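Long-range contacts in elongin-C (Saccharomyces cerevisiae, PDB 5ZB2), which serves as the linker subunit of a cullin-3 E3 ubiquitin ligase that polyubiquitylates a monoubiquitylated RNA polymerase II subunit and takes part in global genomic DNA repair: residues I39-L43 / D99-I103; V20-K25 / A45-K51. All coordinates share one frame. Residues are numbered along the deposited sequence.

Contact 1: residues I39-L43 / D99-I103; sequences ISPTL and DYLSI
T42 lies over the final turn of helix 91-101: its CA-to-CB bond points at the 99-103 segment, CG2 rests 3.3 Å from Y100 O, and OG1 sits 3.4 Å from L101 CA. Its backbone belongs to a type I beta turn running from S40 to L43, closed by L43 N donating to S40 O at 3.2 Å. The facing helix end stops in a Schellman motif. S102 takes a positive phi (56/41) while its N still bonds to D99 O at 2.9 Å, and the chain then leads into I103, the last residue. T42 and L101 are the closest pair in register, with CA atoms 5.6 Å apart. One hydrogen bond joins the segments: chi1 t turns S40 OG to L101 O, at 2.9 Å. T42 OG1, with chi1 in p, donates to S40 OG at 3.0 Å, so the hydroxyls form a relay ending on the helix terminus. Carbon atoms rest on the same exposed carbonyls, P41 CD on L101 O at 3.7 Å and on S102 O at 3.8 Å. L101 is m, t, which brings its CD2 to L43 CG at 4.2 Å, an apolar contact; S40 CB meets I103 CG2 at 3.7 Å. I103 also packs on L65 of helix 55-71 and on L8 of a RAD7 chain, to which its backbone hydrogen-bonds. The contact thus seats the loop after helix 34-37 against the chain's C-terminal end. Chemically, a carbonyl at a helix C-terminus is satisfied by a serine hydroxyl.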
loop_
_atom_site.group_PDB
_atom_site.type_symbol
_atom_site.label_atom_id
_atom_site.label_comp_id
_atom_site.label_asym_id
_atom_site.label_seq_id
_atom_site.Cartn_x
_atom_site.Cartn_y
_atom_site.Cartn_z
ATOM N N ILE B 39 -9.038 30.357 -31.502
ATOM C CA ILE B 39 -9.368 29.267 -30.588
ATOM C C ILE B 39 -8.552 29.384 -29.310
ATOM O O ILE B 39 -9.033 29.048 -28.221
ATOM C CB ILE B 39 -9.144 27.905 -31.276
ATOM C CG1 ILE B 39 -9.955 27.823 -32.575
ATOM C CG2 ILE B 39 -9.525 26.765 -30.334
ATOM C CD1 ILE B 39 -9.676 26.590 -33.402
ATOM N N SER B 40 -7.315 29.860 -29.416
ATOM C CA SER B 40 -6.449 30.045 -28.261
ATOM C C SER B 40 -6.769 31.376 -27.588
ATOM O O SER B 40 -6.552 32.437 -28.188
ATOM C CB SER B 40 -4.979 30.004 -28.683
ATOM O OG SER B 40 -4.121 30.218 -27.576
ATOM N N PRO B 41 -7.288 31.372 -26.357
ATOM C CA PRO B 41 -7.533 32.651 -25.671
ATOM C C PRO B 41 -6.272 33.459 -25.432
ATOM O O PRO B 41 -6.364 34.669 -25.192
ATOM C CB PRO B 41 -8.183 32.225 -24.346
ATOM C CG PRO B 41 -8.709 30.851 -24.594
ATOM C CD PRO B 41 -7.752 30.227 -25.554
ATOM N N THR B 42 -5.098 32.833 -25.491
ATOM C CA THR B 42 -3.840 33.511 -25.217
ATOM C C THR B 42 -3.171 34.053 -26.475
ATOM O O THR B 42 -2.090 34.644 -26.375
ATOM C CB THR B 42 -2.877 32.557 -24.498
ATOM O OG1 THR B 42 -2.463 31.519 -25.395
ATOM C CG2 THR B 42 -3.550 31.928 -23.282
ATOM N N LEU B 43 -3.780 33.873 -27.645
ATOM C CA LEU B 43 -3.225 34.345 -28.913
ATOM C C LEU B 43 -4.157 35.413 -29.478
ATOM O O LEU B 43 -5.111 35.110 -30.200
ATOM C CB LEU B 43 -3.036 33.191 -29.902
ATOM C CG LEU B 43 -1.896 32.212 -29.611
ATOM C CD1 LEU B 43 -1.881 31.106 -30.653
ATOM C CD2 LEU B 43 -0.548 32.922 -29.571
ATOM N N ASP B 99 -1.317 23.633 -22.607
ATOM C CA ASP B 99 -1.753 24.274 -21.372
ATOM C C ASP B 99 -1.539 25.778 -21.440
ATOM O O ASP B 99 -2.461 26.563 -21.189
ATOM C CB ASP B 99 -1.001 23.675 -20.185
ATOM C CG ASP B 99 -1.451 24.252 -18.862
ATOM O OD1 ASP B 99 -2.603 24.729 -18.784
ATOM O OD2 ASP B 99 -0.656 24.223 -17.898
ATOM N N TYR B 100 -0.321 26.200 -21.787
ATOM C CA TYR B 100 -0.041 27.625 -21.904
ATOM C C TYR B 100 -0.977 28.289 -22.905
ATOM O O TYR B 100 -1.476 29.394 -22.663
ATOM C CB TYR B 100 1.417 27.839 -22.307
ATOM C CG TYR B 100 1.794 29.296 -22.435
ATOM C CD1 TYR B 100 2.017 30.076 -21.308
ATOM C CD2 TYR B 100 1.925 29.894 -23.682
ATOM C CE1 TYR B 100 2.359 31.408 -21.417
ATOM C CE2 TYR B 100 2.268 31.227 -23.802
ATOM C CZ TYR B 100 2.484 31.979 -22.666
ATOM O OH TYR B 100 2.826 33.307 -22.778
ATOM N N LEU B 101 -1.230 27.627 -24.035
ATOM C CA LEU B 101 -2.157 28.147 -25.032
ATOM C C LEU B 101 -3.615 27.919 -24.664
ATOM O O LEU B 101 -4.497 28.461 -25.338
ATOM C CB LEU B 101 -1.873 27.506 -26.393
ATOM C CG LEU B 101 -0.486 27.754 -26.985
ATOM C CD1 LEU B 101 -0.329 26.982 -28.283
ATOM C CD2 LEU B 101 -0.243 29.239 -27.212
ATOM N N SER B 102 -3.892 27.136 -23.622
ATOM C CA SER B 102 -5.264 26.854 -23.205
ATOM C C SER B 102 -6.074 26.258 -24.354
ATOM O O SER B 102 -7.239 26.602 -24.563
ATOM C CB SER B 102 -5.940 28.114 -22.661
ATOM O OG SER B 102 -5.186 28.676 -21.603
ATOM N N ILE B 103 -5.449 25.354 -25.102
ATOM C CA ILE B 103 -6.109 24.677 -26.211
ATOM C C ILE B 103 -6.198 23.183 -25.937
ATOM O O ILE B 103 -6.841 22.447 -26.686
ATOM C CB ILE B 103 -5.376 24.943 -27.534
ATOM C CG1 ILE B 103 -3.912 24.500 -27.427
ATOM C CG2 ILE B 103 -5.486 26.419 -27.899
ATOM C CD1 ILE B 103 -3.122 24.647 -28.711
#

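Contact 2: residues V20-K25 / A45-K51; sequences VTLVSK and AGRIELK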
loop_
_atom_site.group_PDB
_atom_site.type_symbol
_atom_site.label_atom_id
_atom_site.label_comp_id
_atom_site.label_asym_id
_atom_site.label_seq_id
_atom_site.Cartn_x
_atom_site.Cartn_y
_atom_site.Cartn_z
ATOM N N VAL B 20 -2.106 35.408 -39.208
ATOM C CA VAL B 20 -1.434 35.827 -37.982
ATOM C C VAL B 20 -0.105 35.090 -37.902
ATOM O O VAL B 20 -0.063 33.861 -38.024
ATOM C CB VAL B 20 -2.290 35.542 -36.732
ATOM C CG1 VAL B 20 -1.539 35.933 -35.462
ATOM C CG2 VAL B 20 -3.618 36.281 -36.818
ATOM N N THR B 21 0.976 35.836 -37.695
ATOM C CA THR B 21 2.304 35.243 -37.642
ATOM C C THR B 21 2.596 34.692 -36.251
ATOM O O THR B 21 2.037 35.143 -35.247
ATOM C CB THR B 21 3.374 36.269 -38.026
ATOM O OG1 THR B 21 4.670 35.664 -37.936
ATOM C CG2 THR B 21 3.324 37.487 -37.111
ATOM N N LEU B 22 3.489 33.705 -36.203
ATOM C CA LEU B 22 3.850 33.046 -34.955
ATOM C C LEU B 22 5.308 32.619 -35.029
ATOM O O LEU B 22 5.718 31.972 -35.998
ATOM C CB LEU B 22 2.951 31.832 -34.694
ATOM C CG LEU B 22 3.044 31.211 -33.300
ATOM C CD1 LEU B 22 2.462 32.155 -32.263
ATOM C CD2 LEU B 22 2.340 29.865 -33.264
ATOM N N VAL B 23 6.082 32.976 -34.007
ATOM C CA VAL B 23 7.516 32.719 -33.978
ATOM C C VAL B 23 7.814 31.652 -32.934
ATOM O O VAL B 23 7.168 31.581 -31.882
ATOM C CB VAL B 23 8.310 34.009 -33.686
ATOM C CG1 VAL B 23 9.810 33.740 -33.700
ATOM C CG2 VAL B 23 7.954 35.085 -34.696
ATOM N N SER B 24 8.810 30.822 -33.233
ATOM C CA SER B 24 9.252 29.760 -32.345
ATOM C C SER B 24 10.514 30.194 -31.602
ATOM O O SER B 24 11.038 31.293 -31.797
ATOM C CB SER B 24 9.510 28.476 -33.136
ATOM O OG SER B 24 9.970 27.443 -32.285
ATOM N N LYS B 25 11.009 29.310 -30.733
ATOM C CA LYS B 25 12.302 29.549 -30.100
ATOM C C LYS B 25 13.384 29.724 -31.157
ATOM O O LYS B 25 14.177 30.670 -31.105
ATOM C CB LYS B 25 12.648 28.401 -29.152
ATOM C CG LYS B 25 13.925 28.629 -28.358
ATOM C CD LYS B 25 14.138 27.548 -27.312
ATOM C CE LYS B 25 15.358 27.846 -26.454
ATOM N NZ LYS B 25 15.550 26.836 -25.375
ATOM N N ALA B 45 -3.384 38.396 -31.713
ATOM C CA ALA B 45 -2.255 38.896 -32.483
ATOM C C ALA B 45 -2.598 38.906 -33.973
ATOM O O ALA B 45 -3.600 38.308 -34.361
ATOM C CB ALA B 45 -1.037 38.030 -32.204
ATOM N N GLY B 46 -1.804 39.567 -34.822
ATOM C CA GLY B 46 -0.602 40.297 -34.448
ATOM C C GLY B 46 0.664 39.498 -34.692
ATOM O O GLY B 46 0.824 38.875 -35.739
ATOM N N ARG B 47 1.564 39.523 -33.709
ATOM C CA ARG B 47 2.777 38.722 -33.726
ATOM C C ARG B 47 3.073 38.265 -32.305
ATOM O O ARG B 47 3.001 39.062 -31.367
ATOM C CB ARG B 47 3.963 39.516 -34.288
ATOM C CG ARG B 47 5.271 38.741 -34.368
ATOM C CD ARG B 47 6.387 39.640 -34.871
ATOM N NE ARG B 47 7.628 38.914 -35.135
ATOM C CZ ARG B 47 8.569 38.668 -34.227
ATOM N NH1 ARG B 47 8.425 39.077 -32.974
ATOM N NH2 ARG B 47 9.663 38.006 -34.576
ATOM N N ILE B 48 3.406 36.985 -32.154
ATOM C CA ILE B 48 3.681 36.394 -30.850
ATOM C C ILE B 48 5.017 35.669 -30.913
ATOM O O ILE B 48 5.328 35.000 -31.904
ATOM C CB ILE B 48 2.560 35.428 -30.411
ATOM C CG1 ILE B 48 1.210 36.152 -30.354
ATOM C CG2 ILE B 48 2.891 34.795 -29.061
ATOM C CD1 ILE B 48 1.138 37.276 -29.334
ATOM N N GLU B 49 5.802 35.800 -29.846
ATOM C CA GLU B 49 7.093 35.134 -29.714
ATOM C C GLU B 49 6.948 34.042 -28.662
ATOM O O GLU B 49 6.729 34.335 -27.482
ATOM C CB GLU B 49 8.186 36.128 -29.326
ATOM C CG GLU B 49 8.366 37.268 -30.314
ATOM C CD GLU B 49 9.410 38.268 -29.862
ATOM O OE1 GLU B 49 9.929 38.120 -28.736
ATOM O OE2 GLU B 49 9.712 39.202 -30.634
ATOM N N LEU B 50 7.070 32.788 -29.089
ATOM C CA LEU B 50 6.893 31.639 -28.210
ATOM C C LEU B 50 8.247 30.987 -27.946
ATOM O O LEU B 50 8.559 29.907 -28.452
ATOM C CB LEU B 50 5.906 30.643 -28.823
ATOM C CG LEU B 50 4.490 31.153 -29.091
ATOM C CD1 LEU B 50 3.616 30.006 -29.569
ATOM C CD2 LEU B 50 3.886 31.806 -27.856
ATOM N N LYS B 51 9.058 31.663 -27.138
ATOM C CA LYS B 51 10.295 31.071 -26.669
ATOM C C LYS B 51 9.986 29.844 -25.810
ATOM O O LYS B 51 8.844 29.599 -25.413
ATOM C CB LYS B 51 11.109 32.093 -25.879
ATOM C CG LYS B 51 11.468 33.342 -26.672
ATOM C CD LYS B 51 12.282 34.320 -25.837
ATOM C CE LYS B 51 12.670 35.548 -26.644
ATOM N NZ LYS B 51 13.501 36.498 -25.853
#
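Strands 20-23 and 47-49 run parallel, their axes 5.0 Å apart at closest approach and 12° from alignment. The register is one to one, with CA separations running from 5.8 Å at V20 - G46 to 4.3 Å at K25 - K51 and a small rise at S24 - L50. Pairing is firm around V23, whose N donates to I48 O at 3.0 Å and whose O accepts from L50 N at 3.0 Å. Earlier, the strands are looser: T21 O stays 3.9 Å from I48 N. At the A45-G46 bend a cis peptide precedes G46, whose positive phi suits glycine, and a CB there would clash with A45 CB; V20 CG1 packs on A45 CB at 3.9 Å. On the face carrying L22 and I48, L22 CD1 touches I48 CB at 3.8 Å and L50 CD1 at 3.6 Å. T21, V23, R47 and E49 occupy the other face. There T21 CG2 meets R47 CB at 3.5 Å, V23 CG2 lies over one face of the R47 guanidinium, 3.4 Å from NH2, and R47 NH1 forms a salt bridge with E49 OE2 at 2.7 Å. Strand 47-49 is an outer strand and 19-23 the central one of the mixed sheet in this Skp1-family POZ domain. The pairing is therefore two-sided: L22 and L50 close against L58 of helix 55-71, with I48 beside them on L43, while a charged pair lies on the more exposed face.

Both contacts are partly buried, but contact 2 lies within one sheet, whereas contact 1 joins a loop to the end of a helix. Contact 2 pairs neighbouring strands through main-chain hydrogen bonds, with a salt bridge on its exposed face; contact 1 relies on a serine hydroxyl and small carbon overlaps. The centres of contacts 1 and 2 lie about 13 Å apart, and their segments alternate along the chain. L43 connects them: its CD2 packs 3.8 Å from I48 CG1 and 4.1 Å from L22 CD1. Helix 55-71 backs both, receiving I39 and I103 from contact 1 and L22 and L50 from contact 2. RAD7 chains touch contact 1, whereas no other protein chain touches contact 2.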